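Local coordinates for A-type flavoprotein (Giardia intestinalis, PDB 2Q9U) that scavenges dioxygen in this parasite, probably by passing electrons from a bound FMN to a diiron centre, at residues A[9-14]-A[66-71]; A[133-136]-A[141-144]; A[275-280]-A[397-402]. All coordinates share one frame; numbering follows the deposited sequence.

Interaction 1 (A[9-14]-A[66-71])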
# COMPACT_ATOMS: atom_id res chain seq x y z
N GLN A 9 25.10 -1.62 22.99
CA GLN A 9 25.97 -0.53 23.38
C GLN A 9 25.30 0.23 24.52
O GLN A 9 24.12 0.62 24.40
CB GLN A 9 26.20 0.45 22.20
CG GLN A 9 27.04 1.68 22.64
CD GLN A 9 26.90 2.91 21.75
OE1 GLN A 9 26.16 2.91 20.78
NE2 GLN A 9 27.63 3.96 22.09
N ASP A 10 26.02 0.45 25.63
CA ASP A 10 25.49 1.31 26.71
C ASP A 10 25.52 2.74 26.25
O ASP A 10 26.48 3.18 25.61
CB ASP A 10 26.32 1.17 27.99
CG ASP A 10 26.35 -0.26 28.49
OD1 ASP A 10 25.30 -0.94 28.41
OD2 ASP A 10 27.43 -0.70 28.93
N GLN A 11 24.45 3.47 26.56
CA GLN A 11 24.23 4.75 25.97
C GLN A 11 23.93 5.76 27.08
O GLN A 11 22.78 6.08 27.36
CB GLN A 11 23.13 4.66 24.89
CG GLN A 11 23.58 3.79 23.69
CD GLN A 11 22.50 3.54 22.66
OE1 GLN A 11 21.80 4.45 22.25
NE2 GLN A 11 22.38 2.29 22.22
N GLU A 12 25.00 6.25 27.70
CA GLU A 12 24.89 7.25 28.77
C GLU A 12 24.59 8.62 28.16
O GLU A 12 25.42 9.20 27.48
CB GLU A 12 26.17 7.26 29.64
CG GLU A 12 25.97 7.85 31.05
CD GLU A 12 27.25 7.85 31.89
OE1 GLU A 12 28.29 7.41 31.37
OE2 GLU A 12 27.20 8.30 33.06
N MET A 13 23.38 9.12 28.39
CA MET A 13 22.95 10.36 27.75
C MET A 13 23.43 11.59 28.50
O MET A 13 23.90 12.57 27.89
CB MET A 13 21.46 10.35 27.58
CG MET A 13 21.13 9.64 26.24
SD MET A 13 19.41 9.55 26.02
CE MET A 13 18.91 11.24 25.67
N ILE A 14 23.34 11.49 29.82
CA ILE A 14 23.89 12.49 30.73
C ILE A 14 24.48 11.70 31.90
O ILE A 14 24.16 10.51 32.05
CB ILE A 14 22.82 13.52 31.18
CG1 ILE A 14 21.57 12.83 31.71
CG2 ILE A 14 22.43 14.45 30.01
CD1 ILE A 14 20.40 13.73 31.97
N LEU A 66 15.11 -5.59 28.32
CA LEU A 66 15.71 -6.23 29.50
C LEU A 66 17.23 -6.36 29.32
O LEU A 66 17.98 -6.19 30.29
CB LEU A 66 15.05 -7.59 29.74
CG LEU A 66 13.58 -7.50 30.20
CD1 LEU A 66 12.88 -8.88 30.19
CD2 LEU A 66 13.47 -6.83 31.59
N SER A 67 17.65 -6.65 28.08
CA SER A 67 19.08 -6.80 27.76
C SER A 67 19.84 -5.49 27.98
O SER A 67 20.93 -5.49 28.56
CB SER A 67 19.30 -7.31 26.33
OG SER A 67 18.88 -8.66 26.25
N ARG A 68 19.26 -4.38 27.52
CA ARG A 68 19.83 -3.06 27.78
C ARG A 68 19.91 -2.72 29.26
O ARG A 68 20.94 -2.22 29.73
CB ARG A 68 19.08 -1.97 27.01
CG ARG A 68 19.17 -2.15 25.49
CD ARG A 68 18.62 -0.89 24.84
NE ARG A 68 18.43 -1.05 23.40
CZ ARG A 68 19.41 -0.99 22.51
NH1 ARG A 68 20.67 -0.78 22.93
NH2 ARG A 68 19.14 -1.14 21.21
N ILE A 69 18.85 -3.00 30.01
CA ILE A 69 18.87 -2.78 31.46
C ILE A 69 19.96 -3.63 32.14
O ILE A 69 20.75 -3.12 32.92
CB ILE A 69 17.50 -3.06 32.13
CG1 ILE A 69 16.47 -2.03 31.64
CG2 ILE A 69 17.60 -2.87 33.66
CD1 ILE A 69 15.00 -2.40 31.99
N ALA A 70 19.97 -4.92 31.84
CA ALA A 70 20.93 -5.86 32.46
C ALA A 70 22.37 -5.48 32.17
O ALA A 70 23.28 -5.79 32.96
CB ALA A 70 20.65 -7.30 31.98
N ALA A 71 22.61 -4.81 31.04
CA ALA A 71 23.97 -4.40 30.71
C ALA A 71 24.43 -3.31 31.67
O ALA A 71 25.62 -3.20 31.95
CB ALA A 71 24.07 -3.93 29.28
O HOH W 1 21.81 -0.11 25.49
O HOH W 2 22.63 -0.71 28.11
O HOH W 3 27.60 -2.96 30.26

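Interaction 2 (A[133-136]-A[141-144])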
# COMPACT_ATOMS: atom_id res chain seq x y z
N LYS A 133 2.88 15.61 45.54
CA LYS A 133 3.61 16.08 46.73
C LYS A 133 4.69 15.12 47.22
O LYS A 133 5.42 15.43 48.15
CB LYS A 133 2.62 16.45 47.85
CG LYS A 133 2.04 17.86 47.68
CD LYS A 133 0.57 17.90 48.03
CE LYS A 133 0.12 19.33 48.33
NZ LYS A 133 -0.02 19.57 49.82
N TYR A 134 4.79 13.95 46.60
CA TYR A 134 5.75 12.91 46.99
C TYR A 134 7.17 13.16 46.46
O TYR A 134 7.35 13.45 45.27
CB TYR A 134 5.25 11.55 46.50
CG TYR A 134 5.82 10.40 47.26
CD1 TYR A 134 7.13 9.93 47.00
CD2 TYR A 134 5.09 9.78 48.27
CE1 TYR A 134 7.67 8.88 47.72
CE2 TYR A 134 5.63 8.73 49.01
CZ TYR A 134 6.91 8.29 48.73
OH TYR A 134 7.43 7.23 49.45
N THR A 135 8.17 13.03 47.34
CA THR A 135 9.58 13.01 46.93
C THR A 135 10.15 11.63 47.13
O THR A 135 10.25 11.16 48.27
CB THR A 135 10.44 14.03 47.75
OG1 THR A 135 9.84 15.34 47.68
CG2 THR A 135 11.85 14.10 47.20
N LEU A 136 10.53 10.96 46.04
CA LEU A 136 11.18 9.67 46.12
C LEU A 136 12.69 9.80 46.13
O LEU A 136 13.29 10.25 45.15
CB LEU A 136 10.76 8.76 44.97
CG LEU A 136 11.44 7.38 44.97
CD1 LEU A 136 11.13 6.60 46.25
CD2 LEU A 136 11.04 6.56 43.74
N ARG A 141 20.14 11.40 44.03
CA ARG A 141 19.03 12.06 43.36
C ARG A 141 17.72 11.86 44.12
O ARG A 141 17.56 10.94 44.91
CB ARG A 141 18.89 11.57 41.90
CG ARG A 141 20.12 11.84 41.02
CD ARG A 141 19.96 11.20 39.63
NE ARG A 141 21.18 11.21 38.81
CZ ARG A 141 22.18 10.33 38.95
NH1 ARG A 141 22.15 9.42 39.92
NH2 ARG A 141 23.23 10.38 38.13
N THR A 142 16.78 12.77 43.89
CA THR A 142 15.39 12.56 44.25
C THR A 142 14.52 12.69 43.00
O THR A 142 14.95 13.27 41.99
CB THR A 142 14.90 13.55 45.30
OG1 THR A 142 14.92 14.89 44.77
CG2 THR A 142 15.78 13.48 46.57
N LEU A 143 13.32 12.13 43.06
CA LEU A 143 12.36 12.20 41.97
C LEU A 143 11.02 12.74 42.45
O LEU A 143 10.53 12.34 43.52
CB LEU A 143 12.14 10.82 41.35
CG LEU A 143 13.35 10.12 40.73
CD1 LEU A 143 12.93 8.75 40.23
CD2 LEU A 143 13.94 10.96 39.60
N LYS A 144 10.46 13.66 41.65
CA LYS A 144 9.13 14.23 41.84
C LYS A 144 8.23 13.79 40.68
O LYS A 144 8.72 13.40 39.61
CB LYS A 144 9.18 15.76 41.88
CG LYS A 144 10.22 16.32 42.85
CD LYS A 144 9.76 16.21 44.30
CE LYS A 144 8.77 17.32 44.66
NZ LYS A 144 7.42 16.76 44.60
O HOH W 4 5.82 14.55 43.50

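Interaction 3 (A[275-280]-A[397-402])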
# COMPACT_ATOMS: atom_id res chain seq x y z
N LEU A 275 -7.40 23.19 -7.50
CA LEU A 275 -6.16 23.85 -7.92
C LEU A 275 -6.36 25.36 -8.15
O LEU A 275 -5.50 26.17 -7.83
CB LEU A 275 -5.57 23.19 -9.19
CG LEU A 275 -4.94 21.80 -9.04
CD1 LEU A 275 -4.68 21.19 -10.43
CD2 LEU A 275 -3.63 21.88 -8.21
N ALA A 276 -7.49 25.73 -8.75
CA ALA A 276 -7.80 27.15 -8.99
C ALA A 276 -7.98 27.90 -7.66
O ALA A 276 -7.47 29.02 -7.49
CB ALA A 276 -9.08 27.30 -9.88
N LEU A 277 -8.71 27.28 -6.75
CA LEU A 277 -8.88 27.84 -5.41
C LEU A 277 -7.52 28.05 -4.73
O LEU A 277 -7.27 29.08 -4.09
CB LEU A 277 -9.77 26.95 -4.55
CG LEU A 277 -10.14 27.53 -3.18
CD1 LEU A 277 -11.63 27.51 -2.97
CD2 LEU A 277 -9.48 26.76 -2.08
N LEU A 278 -6.66 27.05 -4.85
CA LEU A 278 -5.33 27.09 -4.23
C LEU A 278 -4.47 28.24 -4.76
O LEU A 278 -3.80 28.96 -3.98
CB LEU A 278 -4.63 25.76 -4.53
CG LEU A 278 -3.62 25.23 -3.56
CD1 LEU A 278 -4.35 24.69 -2.32
CD2 LEU A 278 -2.74 24.15 -4.25
N ASP A 279 -4.50 28.45 -6.08
CA ASP A 279 -3.82 29.62 -6.65
C ASP A 279 -4.36 30.93 -6.12
O ASP A 279 -3.58 31.83 -5.87
CB ASP A 279 -3.79 29.61 -8.18
CG ASP A 279 -2.46 29.10 -8.73
OD1 ASP A 279 -1.92 28.11 -8.17
OD2 ASP A 279 -1.95 29.71 -9.71
N GLY A 280 -5.67 31.03 -5.93
CA GLY A 280 -6.28 32.22 -5.35
C GLY A 280 -5.70 32.44 -3.96
O GLY A 280 -5.24 33.53 -3.63
N VAL A 397 -8.84 33.51 -3.03
CA VAL A 397 -8.27 34.79 -2.62
C VAL A 397 -8.89 35.16 -1.27
O VAL A 397 -8.16 35.51 -0.33
CB VAL A 397 -8.53 35.94 -3.66
CG1 VAL A 397 -7.95 37.30 -3.13
CG2 VAL A 397 -7.90 35.62 -4.99
N ASP A 398 -10.22 35.06 -1.18
CA ASP A 398 -10.97 35.45 0.01
C ASP A 398 -10.60 34.54 1.19
O ASP A 398 -10.49 34.99 2.34
CB ASP A 398 -12.49 35.37 -0.26
CG ASP A 398 -13.34 35.57 1.02
OD1 ASP A 398 -13.42 36.71 1.54
OD2 ASP A 398 -13.95 34.62 1.51
N LEU A 399 -10.43 33.25 0.90
CA LEU A 399 -10.05 32.30 1.94
C LEU A 399 -8.66 32.60 2.50
O LEU A 399 -8.44 32.48 3.72
CB LEU A 399 -10.13 30.86 1.42
CG LEU A 399 -9.87 29.71 2.41
CD1 LEU A 399 -10.84 29.73 3.59
CD2 LEU A 399 -9.99 28.37 1.66
N GLY A 400 -7.74 32.96 1.61
CA GLY A 400 -6.37 33.35 1.96
C GLY A 400 -6.36 34.60 2.84
O GLY A 400 -5.67 34.65 3.87
N LYS A 401 -7.09 35.62 2.41
CA LYS A 401 -7.30 36.83 3.25
C LYS A 401 -7.87 36.49 4.62
O LYS A 401 -7.42 37.07 5.61
CB LYS A 401 -8.21 37.87 2.58
CG LYS A 401 -7.58 38.54 1.35
CD LYS A 401 -8.62 39.36 0.62
CE LYS A 401 -8.03 40.04 -0.62
NZ LYS A 401 -9.15 40.62 -1.48
N ARG A 402 -8.88 35.61 4.68
CA ARG A 402 -9.42 35.15 5.97
C ARG A 402 -8.43 34.37 6.82
O ARG A 402 -8.46 34.49 8.04
CB ARG A 402 -10.69 34.33 5.77
CG ARG A 402 -11.90 35.16 5.31
CD ARG A 402 -13.01 34.21 4.85
NE ARG A 402 -14.20 34.93 4.35
CZ ARG A 402 -15.13 35.48 5.13
NH1 ARG A 402 -15.00 35.42 6.45
NH2 ARG A 402 -16.17 36.10 4.59

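Interaction 1 (A[9-14]-A[66-71])
Gln9 O is gripped by two groups: Gln11 NE2 donates to it at 3.3 Å, and water 1 donates at 2.7 Å. The water links it to Arg68 NH1, which lies 4.0 Å from Gln9 O, too far to bond directly; water 1 accepts from NH1 at 2.9 Å in the guanidinium plane. The Gln11 amide crosses the guanidinium with 81° between the planes, NE2 coming to 3.6 Å from Arg68 NH1, and its OE1 is held by Arg182. A long, extended arginine suits this place, since its chain carries the charge from helix 62-72 to the chain entering edge strand 12-14 of the metallo-beta-lactamase-like domain. There NH1 also forms a salt bridge with Asp279 of the second subunit, while NH2 pairs with Glu64. Asp10 works nearer the end of the helix. Its CB does not point at the helix, but chi1 of -59° swings the carboxylate that way, and OD1 comes to 3.3 Å from Ala71 CB, a methyl small enough to let the carboxylate close. Water 2 donates to Asp10 OD1 and to Arg68 O, the latter at 2.8 Å, and water 3 donates to Asp10 OD2 at 2.6 Å and to Ala71 O, capturing carbonyls near the helix's C-terminal end.

Interaction 2 (A[133-136]-A[141-144])
Bends at chi2 (-76°) and chi3 (-79°), followed by another at chi4, fold the Lys144 chain back over residues 134-135 and bring its amine to Tyr134 O. Its methylenes cross Thr135 on the way, with CD 3.5 Å from Thr135 OG1. The bond from Lys144 NZ to Tyr134 O is weak at 3.4 Å; water 4, which accepts from NZ at 2.9 Å, lies close to the same carbonyl. A lysine suits this partly exposed place because its aliphatic part can pack while the ammonium group keeps a polar partner. Thr135 places its methyl anti to the backbone N, and from there CG2 meets Thr142 CB at 3.6 Å, the two side chains crossing at a slant.

Between the two backbones, Leu136 and Leu143 form an antiparallel hydrogen-bonded pair, a bridge of the beta-hairpin made by strands 136-137 and 142-147. Leu136 N reaches Leu143 O at 2.9 Å with an N-H...O angle of 163°, in the carbonyl plane. The return bond, Leu143 N to Leu136 O at 2.8 Å, is more tilted, and Leu136 O also receives a CA-H...O contact from Thr142 CA at 3.2 Å.

Both leucines are buried on the same face, where apolar side chains meet the other sheet. Strand 136-137 forms the outer edge of the six-stranded sheet, and strand 142-147 lies between it and strand 157-161. From that face Leu136 reaches Tyr80 and Leu128, and Leu143 reaches Val82, so the hairpin packs against strands 80-82 and 127-129 of the other sheet of the metallo-beta-lactamase-like domain.

Interaction 3 (A[275-280]-A[397-402])
Leu277 and Leu399 meet through one methyl each, CD2 against CD2 at 4.1 Å, their side chains lying at an angle to one another. Both leucines carry CG anti to the backbone N, which carries each branched end to the interface. They differ at the next torsion: Leu399 sits in an ordinary staggered position, whereas chi2 of Leu277 is 127°, away from the usual minima. Leucine suits both places because its methyls also reach the sheet, Leu277 touching Val261 and Leu399 touching Val259 of strand 258-263.

About a turn beyond Leu277, the two segments make their nearest backbone approach. Gly280, having no side chain, allows its CA to lie 4.2 Å from Val397 CA. Val397 holds CG1 anti to its own N, which leaves CG2 beside that N and leaning over the glycine, 3.8 Å from Gly280 CA and 3.6 Å from Gly280 O. Val397 CA also directs its hydrogen at Gly280 O, 3.4 Å away, with an angle of 140° at the hydrogen, and the same oxygen takes a hydrogen bond from Ser283 OG. On the same helix as Val397, Arg402 NE binds Asp398 OD2 on its syn side at 2.9 Å, a salt bridge one turn apart, and Arg402 makes a cation-pi contact with Tyr373.

These are the first and last helices of the flavodoxin-like domain, 269-283 and 386-409, side by side on its parallel sheet. With no conventional hydrogen bond between the two segments, their contact depends on close fit of methyls and backbone, helped by one CA-H...O contact.

In the fold
Interactions 1 and 2 belong to the metallo-beta-lactamase-like domain, their centres 23 Å apart and their nearest atoms about 6 Å, without touching. One involves the edge of the seven-stranded sheet, the other the edge of the six-stranded sheet, and both lie away from the diiron site. Interaction 3 is in the flavodoxin-like domain, its centre 53 Å from that of interaction 1 and 54 Å from that of interaction 2. The Leu277 side chain is about 13 Å from bound FMN and about 9 Å from that of the FMN-binding Thr270. Within the assembly, however, interactions 1 and 3 of different subunits are joined: helix 269-283 of each docks on residues 9 and 68 of its partner.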